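Local atomic coordinates of cysteine hydrolase (Staphylococcus aureus, PDB entry 6KUA), a protein that probably hydrolyses nicotinamide to nicotinic acid and ammonia, as a zinc-containing nicotinamidase of the isochorismatase-like cysteine hydrolase family. Residues D10-Y13 / D14-A17. Residues are numbered along the deposited sequence; the frame is centred on the assembly and turned at random.
Sequences DYSY and DFIA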
ATOM      1  N   ASP A  10       4.990  -6.044 -19.837  1.00 23.96           N
ATOM      2  CA  ASP A  10       5.675  -5.122 -20.755  1.00 34.21           C
ATOM      3  C   ASP A  10       6.185  -5.783 -22.034  1.00 33.55           C
ATOM      4  O   ASP A  10       7.289  -5.495 -22.508  1.00 32.11           O
ATOM      5  CB  ASP A  10       6.813  -4.402 -20.034  1.00 32.49           C
ATOM      6  CG  ASP A  10       6.318  -3.228 -19.244  1.00 39.21           C
ATOM      7  OD1 ASP A  10       5.597  -2.387 -19.830  1.00 41.01           O
ATOM      8  OD2 ASP A  10       6.616  -3.152 -18.032  1.00 42.77           O
ATOM      9  N   TYR A  11       5.361  -6.639 -22.638  1.00 32.29           N
ATOM     10  CA  TYR A  11       5.764  -7.306 -23.877  1.00 30.09           C
ATOM     11  C   TYR A  11       5.340  -6.486 -25.098  1.00 33.65           C
ATOM     12  O   TYR A  11       4.574  -6.928 -25.950  1.00 33.82           O
ATOM     13  CB  TYR A  11       5.193  -8.714 -23.938  1.00 28.88           C
ATOM     14  CG  TYR A  11       6.000  -9.575 -24.866  1.00 31.51           C
ATOM     15  CD1 TYR A  11       7.252 -10.030 -24.488  1.00 30.60           C
ATOM     16  CD2 TYR A  11       5.539  -9.883 -26.141  1.00 35.99           C
ATOM     17  CE1 TYR A  11       8.014 -10.798 -25.331  1.00 35.63           C
ATOM     18  CE2 TYR A  11       6.297 -10.649 -27.006  1.00 37.46           C
ATOM     19  CZ  TYR A  11       7.533 -11.104 -26.592  1.00 39.74           C
ATOM     20  OH  TYR A  11       8.293 -11.877 -27.425  1.00 39.34           O
ATOM     21  N   SER A  12       5.867  -5.269 -25.167  1.00 37.09           N
ATOM     22  CA  SER A  12       5.480  -4.292 -26.172  1.00 42.33           C
ATOM     23  C   SER A  12       6.526  -4.183 -27.274  1.00 43.18           C
ATOM     24  O   SER A  12       7.691  -4.558 -27.104  1.00 39.86           O
ATOM     25  CB  SER A  12       5.278  -2.917 -25.540  1.00 42.61           C
ATOM     26  OG  SER A  12       6.526  -2.308 -25.287  1.00 41.10           O
ATOM     27  N   TYR A  13       6.081  -3.640 -28.412  1.00 41.53           N
ATOM     28  CA  TYR A  13       6.965  -3.406 -29.553  1.00 47.66           C
ATOM     29  C   TYR A  13       8.195  -2.587 -29.154  1.00 49.45           C
ATOM     30  O   TYR A  13       9.321  -2.910 -29.553  1.00 48.77           O
ATOM     31  CB  TYR A  13       6.167  -2.712 -30.665  1.00 57.94           C
ATOM     32  CG  TYR A  13       6.907  -2.441 -31.968  1.00 63.71           C
ATOM     33  CD1 TYR A  13       6.954  -3.399 -32.981  1.00 65.26           C
ATOM     34  CD2 TYR A  13       7.525  -1.212 -32.199  1.00 63.67           C
ATOM     35  CE1 TYR A  13       7.617  -3.149 -34.179  1.00 65.40           C
ATOM     36  CE2 TYR A  13       8.190  -0.952 -33.394  1.00 69.08           C
ATOM     37  CZ  TYR A  13       8.233  -1.924 -34.380  1.00 71.60           C
ATOM     38  OH  TYR A  13       8.895  -1.669 -35.564  1.00 67.80           O
ATOM     39  N   ASP A  14       8.005  -1.537 -28.349  1.00 51.52           N
ATOM     40  CA  ASP A  14       9.122  -0.666 -27.985  1.00 52.69           C
ATOM     41  C   ASP A  14      10.193  -1.400 -27.189  1.00 54.39           C
ATOM     42  O   ASP A  14      11.371  -1.032 -27.260  1.00 55.96           O
ATOM     43  CB  ASP A  14       8.620   0.540 -27.190  1.00 54.90           C
ATOM     44  CG  ASP A  14       8.363   1.746 -28.067  1.00 63.41           C
ATOM     45  OD1 ASP A  14       8.813   1.736 -29.237  1.00 66.38           O
ATOM     46  OD2 ASP A  14       7.708   2.702 -27.592  1.00 67.38           O
ATOM     47  N   PHE A  15       9.813  -2.433 -26.423  1.00 48.72           N
ATOM     48  CA  PHE A  15      10.779  -3.188 -25.635  1.00 48.96           C
ATOM     49  C   PHE A  15      11.337  -4.400 -26.366  1.00 48.24           C
ATOM     50  O   PHE A  15      12.427  -4.864 -26.011  1.00 50.80           O
ATOM     51  CB  PHE A  15      10.154  -3.674 -24.316  1.00 48.00           C
ATOM     52  CG  PHE A  15      10.095  -2.626 -23.241  1.00 53.31           C
ATOM     53  CD1 PHE A  15      11.256  -2.048 -22.753  1.00 57.65           C
ATOM     54  CD2 PHE A  15       8.876  -2.222 -22.714  1.00 49.40           C
ATOM     55  CE1 PHE A  15      11.204  -1.078 -21.766  1.00 63.62           C
ATOM     56  CE2 PHE A  15       8.813  -1.247 -21.726  1.00 53.68           C
ATOM     57  CZ  PHE A  15       9.979  -0.677 -21.250  1.00 61.23           C
ATOM     58  N   ILE A  16      10.623  -4.939 -27.354  1.00 44.91           N
ATOM     59  CA  ILE A  16      10.952  -6.233 -27.939  1.00 44.77           C
ATOM     60  C   ILE A  16      11.543  -6.098 -29.340  1.00 51.77           C
ATOM     61  O   ILE A  16      12.449  -6.852 -29.707  1.00 49.19           O
ATOM     62  CB  ILE A  16       9.714  -7.160 -27.953  1.00 40.21           C
ATOM     63  CG1 ILE A  16       9.140  -7.301 -26.538  1.00 36.72           C
ATOM     64  CG2 ILE A  16      10.068  -8.542 -28.506  1.00 38.88           C
ATOM     65  CD1 ILE A  16      10.155  -7.783 -25.538  1.00 39.52           C
ATOM     66  N   ALA A  17      11.046  -5.150 -30.133  1.00 51.49           N
ATOM     67  CA  ALA A  17      11.384  -5.083 -31.549  1.00 57.23           C
ATOM     68  C   ALA A  17      12.763  -4.469 -31.765  1.00 60.43           C
ATOM     69  O   ALA A  17      13.208  -3.609 -31.001  1.00 57.88           O
ATOM     70  CB  ALA A  17      10.331  -4.278 -32.306  1.00 54.49           C
TER
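An N-capped single helical turn ties Ser12 to Phe15 and Ile16, and Tyr13 to Ala17, where the loop after strand 4-9 of the parallel sheet leads into helix 13-16. Ser12 is the N-cap: its OG accepts a long, weak bond from Phe15 N (3.5 Å), its first torsion placing the hydroxyl between its own backbone N and carbonyl carbon. Ser12 O also takes weak bonds from Phe15 N and Ile16 N. The firmer closure is Ala17 N to Tyr13 O, 2.9 Å and fairly straight at 162°; Ile16 N reaches the same oxygen from the same face of the carbonyl, but from above its plane.

Two CH-pi contacts flank the turn. Ala17 CB sits over one face of the Tyr13 ring, 3.6 Å from its centroid, an approach allowed by Tyr13 CG lying anti to the backbone N (chi1 -177°). Ile16 CG1 lies over a face of the Tyr11 ring, 3.9 Å from the centroid, while Ile16 CD1 meets Tyr11 CE1 at 3.7 Å. Tyr11, the centre of an inverse gamma turn, is tethered beyond this by its OH to Gly28 O.

Phe15 CD2 lies 3.5 Å from Ser12 OG, and Phe15 CE2 approaches Asp10 OD1 at 3.9 Å, with ring and carboxylate planes 61° apart. Asp10 OD2 forms a salt bridge with Lys104 and OD1 accepts a hydrogen bond from Asp54 N; the Phe15 side chain is about 5 Å from the bound zinc ion. An aspartate just after the central strand, paired with a lysine ending edge strand 99-104, is consistent with the Asp-Lys-Cys catalytic triad of isochorismatase-like hydrolases.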